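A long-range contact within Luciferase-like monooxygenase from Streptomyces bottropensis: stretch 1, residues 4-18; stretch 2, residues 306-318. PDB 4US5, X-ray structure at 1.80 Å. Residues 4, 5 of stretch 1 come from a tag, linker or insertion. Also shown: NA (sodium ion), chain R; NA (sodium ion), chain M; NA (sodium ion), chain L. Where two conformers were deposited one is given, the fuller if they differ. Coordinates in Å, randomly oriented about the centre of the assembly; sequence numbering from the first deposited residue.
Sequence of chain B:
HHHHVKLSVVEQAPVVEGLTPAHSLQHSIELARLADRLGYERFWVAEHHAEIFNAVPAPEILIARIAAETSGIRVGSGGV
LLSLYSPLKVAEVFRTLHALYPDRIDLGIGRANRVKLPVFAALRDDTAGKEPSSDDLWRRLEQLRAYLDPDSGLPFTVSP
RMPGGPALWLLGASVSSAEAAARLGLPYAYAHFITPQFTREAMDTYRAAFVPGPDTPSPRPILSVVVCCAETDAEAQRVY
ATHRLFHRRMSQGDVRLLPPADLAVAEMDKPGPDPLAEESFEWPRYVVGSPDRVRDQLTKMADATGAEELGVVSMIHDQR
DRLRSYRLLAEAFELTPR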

ATOM      1  N   HIS B   4      30.107  -8.374  15.452  1.00 31.01           N
ATOM      2  CA  HIS B   4      30.216  -7.849  14.088  1.00 34.04           C
ATOM      3  C   HIS B   4      29.058  -6.907  13.915  1.00 30.36           C
ATOM      4  O   HIS B   4      28.044  -6.963  14.624  1.00 27.00           O
ATOM      5  CB  HIS B   4      29.982  -8.921  13.009  1.00 35.67           C
ATOM      6  CG  HIS B   4      31.194  -9.546  12.436  1.00 37.14           C
ATOM      7  ND1 HIS B   4      31.511 -10.866  12.684  1.00 29.53           N
ATOM      8  CD2 HIS B   4      32.027  -9.144  11.442  1.00 43.97           C
ATOM      9  CE1 HIS B   4      32.445 -11.255  11.860  1.00 28.07           C
ATOM     10  NE2 HIS B   4      32.842 -10.211  11.147  1.00 40.69           N
ATOM     11  N   VAL B   5      29.186  -6.066  12.924  1.00 33.90           N
ATOM     12  CA  VAL B   5      28.056  -5.297  12.540  1.00 30.12           C
ATOM     13  C   VAL B   5      26.936  -6.222  11.981  1.00 26.44           C
ATOM     14  O   VAL B   5      27.201  -7.229  11.345  1.00 27.42           O
ATOM     15  CB  VAL B   5      28.506  -4.204  11.582  1.00 32.65           C
ATOM     16  CG1 VAL B   5      28.928  -4.789  10.277  1.00 35.17           C
ATOM     17  CG2 VAL B   5      27.431  -3.156  11.409  1.00 32.64           C
ATOM     18  N   LYS B   6      25.689  -5.879  12.277  1.00 23.47           N
ATOM     19  CA  LYS B   6      24.535  -6.541  11.713  1.00 23.08           C
ATOM     20  C   LYS B   6      24.325  -6.085  10.258  1.00 18.30           C
ATOM     21  O   LYS B   6      24.818  -5.038   9.854  1.00 18.84           O
ATOM     22  CB  LYS B   6      23.299  -6.195  12.538  1.00 25.27           C
ATOM     23  CG  LYS B   6      23.337  -6.743  13.957  1.00 30.51           C
ATOM     24  CD  LYS B   6      22.193  -6.233  14.794  1.00 33.20           C
ATOM     25  CE  LYS B   6      22.417  -6.682  16.233  1.00 37.94           C
ATOM     26  NZ  LYS B   6      21.495  -6.021  17.185  1.00 44.24           N
ATOM     27  N   LEU B   7      23.604  -6.887   9.489  1.00 17.57           N
ATOM     28  CA  LEU B   7      23.337  -6.582   8.078  1.00 17.23           C
ATOM     29  C   LEU B   7      21.851  -6.483   7.813  1.00 18.20           C
ATOM     30  O   LEU B   7      21.058  -7.242   8.374  1.00 18.23           O
ATOM     31  CB  LEU B   7      23.907  -7.636   7.176  1.00 16.69           C
ATOM     32  CG  LEU B   7      25.413  -7.879   7.212  1.00 15.85           C
ATOM     33  CD1 LEU B   7      25.725  -8.933   6.159  1.00 16.26           C
ATOM     34  CD2 LEU B   7      26.181  -6.587   6.959  1.00 17.39           C
ATOM     35  N   SER B   8      21.491  -5.523   6.971  1.00 16.89           N
ATOM     36  CA  SER B   8      20.131  -5.295   6.543  1.00 17.61           C
ATOM     37  C   SER B   8      20.151  -5.022   5.025  1.00 17.22           C
ATOM     38  O   SER B   8      21.230  -4.953   4.395  1.00 16.38           O
ATOM     39  CB  SER B   8      19.522  -4.122   7.273  1.00 18.57           C
ATOM     40  OG  SER B   8      19.228  -4.498   8.605  1.00 18.45           O
ATOM     41  N   VAL B   9      18.967  -4.974   4.415  1.00 16.33           N
ATOM     42  CA  VAL B   9      18.844  -4.807   2.948  1.00 16.21           C
ATOM     43  C   VAL B   9      18.040  -3.532   2.685  1.00 15.95           C
ATOM     44  O   VAL B   9      17.055  -3.286   3.357  1.00 17.71           O
ATOM     45  CB  VAL B   9      18.115  -5.983   2.261  1.00 17.39           C
ATOM     46  CG1 VAL B   9      18.027  -5.761   0.774  1.00 17.89           C
ATOM     47  CG2 VAL B   9      18.760  -7.320   2.587  1.00 17.68           C
ATOM     48  N   VAL B  10      18.537  -2.702   1.769  1.00 15.62           N
ATOM     49  CA  VAL B  10      17.807  -1.557   1.249  1.00 16.40           C
ATOM     50  C   VAL B  10      17.629  -1.801  -0.234  1.00 16.32           C
ATOM     51  O   VAL B  10      18.616  -1.931  -0.982  1.00 16.76           O
ATOM     52  CB  VAL B  10      18.556  -0.231   1.551  1.00 18.14           C
ATOM     53  CG1 VAL B  10      17.790   0.961   1.027  1.00 18.08           C
ATOM     54  CG2 VAL B  10      18.785  -0.085   3.058  1.00 18.91           C
ATOM     55  N   GLU B  11      16.369  -1.893  -0.655  1.00 14.93           N
ATOM     56  CA  GLU B  11      15.998  -2.346  -1.956  1.00 17.23           C
ATOM     57  C   GLU B  11      15.315  -1.214  -2.736  1.00 16.55           C
ATOM     58  O   GLU B  11      14.214  -0.793  -2.399  1.00 18.68           O
ATOM     59  CB  GLU B  11      15.054  -3.551  -1.823  1.00 17.37           C
ATOM     60  CG  GLU B  11      14.269  -3.935  -3.105  1.00 19.39           C
ATOM     61  CD  GLU B  11      15.150  -4.471  -4.216  1.00 21.07           C
ATOM     62  OE1 GLU B  11      16.112  -3.791  -4.632  1.00 21.69           O
ATOM     63  OE2 GLU B  11      14.882  -5.598  -4.687  1.00 23.32           O
ATOM     64  N   GLN B  12      15.974  -0.743  -3.786  1.00 17.38           N
ATOM     65  CA  GLN B  12      15.365   0.236  -4.687  1.00 19.38           C
ATOM     66  C   GLN B  12      14.718  -0.416  -5.922  1.00 20.47           C
ATOM     67  O   GLN B  12      14.042   0.241  -6.696  1.00 21.12           O
ATOM     68  CB  GLN B  12      16.394   1.299  -5.057  1.00 21.72           C
ATOM     69  CG  GLN B  12      17.367   0.923  -6.141  1.00 21.74           C
ATOM     70  CD  GLN B  12      18.464  -0.044  -5.731  1.00 24.69           C
ATOM     71  OE1 GLN B  12      18.299  -0.900  -4.853  1.00 27.83           O
ATOM     72  NE2 GLN B  12      19.555   0.003  -6.463  1.00 26.26           N
ATOM     73  N   ALA B  13      14.873  -1.736  -6.034  1.00 18.21           N
ATOM     74  CA  ALA B  13      14.246  -2.516  -7.118  1.00 18.30           C
ATOM     75  C   ALA B  13      14.662  -2.033  -8.509  1.00 17.31           C
ATOM     76  O   ALA B  13      13.837  -1.594  -9.308  1.00 17.90           O
ATOM     77  CB  ALA B  13      12.748  -2.542  -6.970  1.00 17.98           C
ATOM     78  N   PRO B  14      15.954  -2.142  -8.802  1.00 17.67           N
ATOM     79  CA  PRO B  14      16.390  -1.688 -10.110  1.00 17.45           C
ATOM     80  C   PRO B  14      15.780  -2.526 -11.229  1.00 16.79           C
ATOM     81  O   PRO B  14      15.483  -3.700 -11.046  1.00 16.45           O
ATOM     82  CB  PRO B  14      17.916  -1.828 -10.046  1.00 18.71           C
ATOM     83  CG  PRO B  14      18.209  -2.622  -8.848  1.00 19.22           C
ATOM     84  CD  PRO B  14      17.033  -2.716  -7.993  1.00 18.36           C
ATOM     85  N   VAL B  15      15.572  -1.892 -12.371  1.00 17.50           N
ATOM     86  CA  VAL B  15      15.095  -2.587 -13.565  1.00 16.52           C
ATOM     87  C   VAL B  15      16.299  -2.793 -14.464  1.00 16.94           C
ATOM     88  O   VAL B  15      17.063  -1.841 -14.750  1.00 18.57           O
ATOM     89  CB  VAL B  15      14.031  -1.771 -14.290  1.00 17.65           C
ATOM     90  CG1 VAL B  15      13.446  -2.585 -15.453  1.00 18.64           C
ATOM     91  CG2 VAL B  15      12.913  -1.367 -13.305  1.00 18.96           C
ATOM     92  N   VAL B  16      16.497  -4.030 -14.889  1.00 16.43           N
ATOM     93  CA  VAL B  16      17.763  -4.411 -15.514  1.00 17.55           C
ATOM     94  C   VAL B  16      17.517  -4.798 -17.003  1.00 18.75           C
ATOM     95  O   VAL B  16      16.440  -5.229 -17.384  1.00 20.45           O
ATOM     96  CB  VAL B  16      18.438  -5.559 -14.783  1.00 16.05           C
ATOM     97  CG1 VAL B  16      18.529  -5.237 -13.275  1.00 16.91           C
ATOM     98  CG2 VAL B  16      17.712  -6.875 -14.979  1.00 15.97           C
ATOM     99  N   GLU B  17      18.527  -4.553 -17.815  1.00 20.65           N
ATOM    100  CA  GLU B  17      18.429  -4.795 -19.256  1.00 20.49           C
ATOM    101  C   GLU B  17      18.010  -6.216 -19.555  1.00 20.31           C
ATOM    102  O   GLU B  17      18.566  -7.177 -19.027  1.00 20.76           O
ATOM    103  CB  GLU B  17      19.763  -4.511 -19.958  1.00 23.37           C
ATOM    104  CG  GLU B  17      19.648  -4.590 -21.492  1.00 26.88           C
ATOM    105  CD  GLU B  17      18.775  -3.469 -22.025  1.00 34.65           C
ATOM    106  OE1 GLU B  17      19.075  -2.277 -21.747  1.00 43.11           O
ATOM    107  OE2 GLU B  17      17.763  -3.761 -22.677  1.00 40.40           O
ATOM    108  N   GLY B  18      16.982  -6.343 -20.384  1.00 21.74           N
ATOM    109  CA  GLY B  18      16.417  -7.629 -20.703  1.00 23.05           C
ATOM    110  C   GLY B  18      15.168  -7.996 -19.947  1.00 22.60           C
ATOM    111  O   GLY B  18      14.446  -8.891 -20.361  1.00 21.56           O
ATOM    112  N   GLY B 306      30.211   4.252  14.204  1.00 20.94           N
ATOM    113  CA  GLY B 306      29.358   3.735  15.261  1.00 23.01           C
ATOM    114  C   GLY B 306      28.117   3.046  14.725  1.00 23.08           C
ATOM    115  O   GLY B 306      27.163   2.863  15.454  1.00 23.54           O
ATOM    116  N   ALA B 307      28.154   2.618  13.467  1.00 23.21           N
ATOM    117  CA  ALA B 307      26.994   1.974  12.853  1.00 22.22           C
ATOM    118  C   ALA B 307      26.737   0.607  13.515  1.00 23.95           C
ATOM    119  O   ALA B 307      27.653  -0.171  13.691  1.00 25.77           O
ATOM    120  CB  ALA B 307      27.207   1.808  11.369  1.00 22.77           C
ATOM    121  N   GLU B 308      25.488   0.372  13.892  1.00 23.59           N
ATOM    122  CA  GLU B 308      25.033  -0.890  14.448  1.00 27.61           C
ATOM    123  C   GLU B 308      24.712  -1.921  13.340  1.00 22.75           C
ATOM    124  O   GLU B 308      24.819  -3.141  13.543  1.00 20.88           O
ATOM    125  CB  GLU B 308      23.756  -0.636  15.260  1.00 29.11           C
ATOM    126  CG  GLU B 308      23.918   0.366  16.401  1.00 33.36           C
ATOM    127  CD  GLU B 308      22.605   0.671  17.105  1.00 34.85           C
ATOM    128  OE1 GLU B 308      21.540   0.227  16.624  1.00 35.50           O
ATOM    129  OE2 GLU B 308      22.636   1.353  18.147  1.00 41.78           O
ATOM    130  N   GLU B 309      24.310  -1.400  12.179  1.00 23.98           N
ATOM    131  CA  GLU B 309      23.922  -2.224  11.041  1.00 21.40           C
ATOM    132  C   GLU B 309      24.360  -1.547   9.792  1.00 19.68           C
ATOM    133  O   GLU B 309      24.478  -0.316   9.735  1.00 19.10           O
ATOM    134  CB  GLU B 309      22.381  -2.404  10.873  1.00 22.93           C
ATOM    135  CG  GLU B 309      21.643  -2.791  12.082  1.00 26.79           C
ATOM    136  CD  GLU B 309      20.140  -2.780  11.892  1.00 24.46           C
ATOM    137  OE1 GLU B 309      19.593  -2.863  10.744  1.00 21.61           O
ATOM    138  OE2 GLU B 309      19.500  -2.730  12.946  1.00 24.98           O
ATOM    139  N   LEU B 310      24.529  -2.354   8.754  1.00 18.15           N
ATOM    140  CA  LEU B 310      24.787  -1.870   7.430  1.00 18.92           C
ATOM    141  C   LEU B 310      23.542  -2.159   6.634  1.00 19.32           C
ATOM    142  O   LEU B 310      23.124  -3.334   6.553  1.00 20.54           O
ATOM    143  CB  LEU B 310      25.979  -2.574   6.807  1.00 19.16           C
ATOM    144  CG  LEU B 310      27.292  -2.447   7.586  1.00 20.91           C
ATOM    145  CD1 LEU B 310      28.358  -3.356   7.049  1.00 21.42           C
ATOM    146  CD2 LEU B 310      27.743  -0.999   7.595  1.00 21.89           C
ATOM    147  N   GLY B 311      22.987  -1.119   6.030  1.00 18.79           N
ATOM    148  CA  GLY B 311      21.889  -1.250   5.053  1.00 17.65           C
ATOM    149  C   GLY B 311      22.454  -1.451   3.635  1.00 16.65           C
ATOM    150  O   GLY B 311      23.005  -0.538   3.017  1.00 16.97           O
ATOM    151  N   VAL B 312      22.373  -2.668   3.146  1.00 15.22           N
ATOM    152  CA  VAL B 312      23.136  -3.062   1.972  1.00 13.93           C
ATOM    153  C   VAL B 312      22.320  -2.919   0.727  1.00 17.07           C
ATOM    154  O   VAL B 312      21.314  -3.658   0.511  1.00 17.62           O
ATOM    155  CB  VAL B 312      23.664  -4.499   2.076  1.00 15.36           C
ATOM    156  CG1 VAL B 312      24.432  -4.906   0.828  1.00 14.38           C
ATOM    157  CG2 VAL B 312      24.544  -4.663   3.334  1.00 16.06           C
ATOM    158  N   VAL B 313      22.773  -2.011  -0.112  1.00 15.04           N
ATOM    159  CA  VAL B 313      22.142  -1.664  -1.370  1.00 16.11           C
ATOM    160  C   VAL B 313      22.975  -2.355  -2.454  1.00 16.24           C
ATOM    161  O   VAL B 313      24.204  -2.544  -2.307  1.00 14.88           O
ATOM    162  CB  VAL B 313      22.192  -0.129  -1.590  1.00 16.43           C
ATOM    163  CG1 VAL B 313      21.571   0.281  -2.896  1.00 17.55           C
ATOM    164  CG2 VAL B 313      21.519   0.605  -0.443  1.00 16.99           C
ATOM    165  N   SER B 314      22.323  -2.715  -3.555  1.00 17.32           N
ATOM    166  CA  SER B 314      23.018  -3.290  -4.685  1.00 17.17           C
ATOM    167  C   SER B 314      22.485  -2.761  -6.029  1.00 16.90           C
ATOM    168  O   SER B 314      21.306  -2.400  -6.159  1.00 17.19           O
ATOM    169  CB  SER B 314      22.967  -4.811  -4.613  1.00 17.47           C
ATOM    170  OG  SER B 314      21.616  -5.277  -4.534  1.00 19.00           O
HETATM  171  N   MSE B 315      23.379  -2.705  -7.014  0.50 16.34           N
HETATM  172  CA  MSE B 315      23.037  -2.319  -8.383  0.50 16.53           C
HETATM  173  C   MSE B 315      23.642  -3.380  -9.271  0.50 17.33           C
HETATM  174  O   MSE B 315      24.605  -3.132  -9.973  0.50 19.61           O
HETATM  175  CB  MSE B 315      23.612  -0.953  -8.692  0.50 17.63           C
HETATM  176  CG  MSE B 315      22.729   0.184  -8.182  0.50 17.16           C
HETATM  177 SE   MSE B 315      23.073   0.524  -6.296  0.50 22.58          SE
HETATM  178  CE  MSE B 315      22.202   2.272  -6.106  0.50 20.03           C
ATOM    179  N   ILE B 316      23.063  -4.583  -9.228  1.00 18.11           N
ATOM    180  CA  ILE B 316      23.612  -5.759  -9.867  1.00 17.09           C
ATOM    181  C   ILE B 316      22.617  -6.220 -10.939  1.00 18.09           C
ATOM    182  O   ILE B 316      21.409  -6.305 -10.692  1.00 18.18           O
ATOM    183  CB  ILE B 316      23.880  -6.870  -8.829  1.00 17.16           C
ATOM    184  CG1 ILE B 316      25.048  -6.456  -7.909  1.00 16.48           C
ATOM    185  CG2 ILE B 316      24.184  -8.181  -9.497  1.00 18.04           C
ATOM    186  CD1 ILE B 316      25.307  -7.377  -6.724  1.00 17.18           C
ATOM    187  N   HIS B 317      23.129  -6.504 -12.127  1.00 18.23           N
ATOM    188  CA  HIS B 317      22.268  -6.797 -13.271  1.00 18.56           C
ATOM    189  C   HIS B 317      21.539  -8.137 -13.096  1.00 18.15           C
ATOM    190  O   HIS B 317      20.342  -8.245 -13.367  1.00 18.26           O
ATOM    191  CB  HIS B 317      23.081  -6.830 -14.559  1.00 20.77           C
ATOM    192  CG  HIS B 317      22.293  -7.266 -15.750  1.00 21.10           C
ATOM    193  ND1 HIS B 317      22.274  -8.567 -16.185  1.00 23.39           N
ATOM    194  CD2 HIS B 317      21.450  -6.581 -16.567  1.00 21.68           C
ATOM    195  CE1 HIS B 317      21.457  -8.675 -17.220  1.00 23.33           C
ATOM    196  NE2 HIS B 317      20.957  -7.479 -17.484  1.00 22.61           N
ATOM    197  N   ASP B 318      22.277  -9.169 -12.696  1.00 18.26           N
ATOM    198  CA  ASP B 318      21.785 -10.536 -12.708  1.00 19.45           C
ATOM    199  C   ASP B 318      21.410 -10.994 -11.337  1.00 20.49           C
ATOM    200  O   ASP B 318      22.229 -11.028 -10.459  1.00 18.13           O
ATOM    201  CB  ASP B 318      22.873 -11.456 -13.332  1.00 21.98           C
ATOM    202  CG  ASP B 318      22.347 -12.860 -13.705  1.00 24.12           C
ATOM    203  OD1 ASP B 318      21.611 -13.526 -12.940  1.00 22.98           O
ATOM    204  OD2 ASP B 318      22.652 -13.268 -14.843  1.00 27.55           O
TER
HETATM  205 NA    NA R1341      19.427  -2.710  -3.405  1.00 31.76          NA
HETATM  206 NA    NA M1336      20.769  -4.930  -7.539  1.00 24.94          NA
HETATM  207 NA    NA L1335      14.567  -6.080  -7.428  1.00 26.64          NA
HETATM  208  O   HOH W   1      16.338  -5.906  -9.734  1.00 16.91           O
HETATM  209  O   HOH W   2      19.069  -6.145  -9.188  1.00 19.26           O

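Two parallel strands, 6-11 and 309-313, lie side by side although at least 300 residues separate any touching pair in sequence. The shortest polar contact between them joins side chains. Ser-8 OG donates to Glu-309 OE1 at 2.7 Å. Both side chains point to the same face of the sheet, so the small hydroxyl can meet the longer carboxylate. Both atoms are also satisfied elsewhere in the structure, which suits buried polar groups.

The backbone ladder carries most of the remaining hydrogen bonds. Lys-6 N donates to Glu-308 O at 3.1 Å, and Leu-310 N donates to Lys-6 O at 2.9 Å. Ser-8 N donates to Leu-310 O at 2.8 Å, and Val-312 N donates to Ser-8 O at 2.8 Å. Val-10 N closes the series with Val-312 O at 3.2 Å. Lys-6, Ser-8 and Val-10 thus turn their amides to the second stretch, the alternation expected of parallel pairing. The strands are not perfectly aligned; their axes cross at 34°. Glu-309 CA also lies 3.2 Å from Lys-6 O, in a CA-H...O contact.

Beyond the ladder, side chains take over the polar contacts. Gln-12 NE2 donates to Ser-314 O at 3.0 Å. Its other amide atom, Gln-12 OE1, binds a sodium ion (chain R) at 2.6 Å. That ion also lies 2.7 Å from Val-10 O and 2.9 Å from Ser-314 N, so it touches both stretches. An amide side chain suits this place because it offers both a donor and an acceptor. Farther along, His-317 NE2 donates to Glu-17 O at 2.9 Å. The oxygen lies at the ring edge, near its plane, where the N-H can reach it.

Apolar packing fills in around these bonds. Leu-7, Val-9, Leu-310 and Val-312 point to the face opposite Ser-8 and Glu-309. There Leu-7 CD2 lies 3.9 Å from Leu-310 CD1 and 4.4 Å from Val-312 CG2. Leu-310 CD1 also meets Val-5 CG1 at 3.6 Å; Val-5 comes from a tag, linker or insertion. Val-10 points toward the second stretch and packs its CB 3.7 Å from Val-313 CG2. Leu-7, Val-9, Val-10, Leu-310, Val-312 and Val-313 are buried; the beta-branched valines among them suit extended backbone.

Gly-311 leaves room for Val-10. An ideal CB on Gly-311 would sit 3.0 Å from Val-10 CG2, a clash. Past the strands, Val-16 CB approaches His-317 CD2 at 3.6 Å, and Val-16 CG2 lies 3.4 Å from His-317 O. The histidine therefore combines a polar bond with a packing surface.

Together the stretches bury 884 Å², both sides summed. Lys-6 is exposed. Its CB packs 3.8 Å from Glu-309 CG, while the end of its chain leads away from the second stretch. The aliphatic part makes the contact and the charged amine remains free of it.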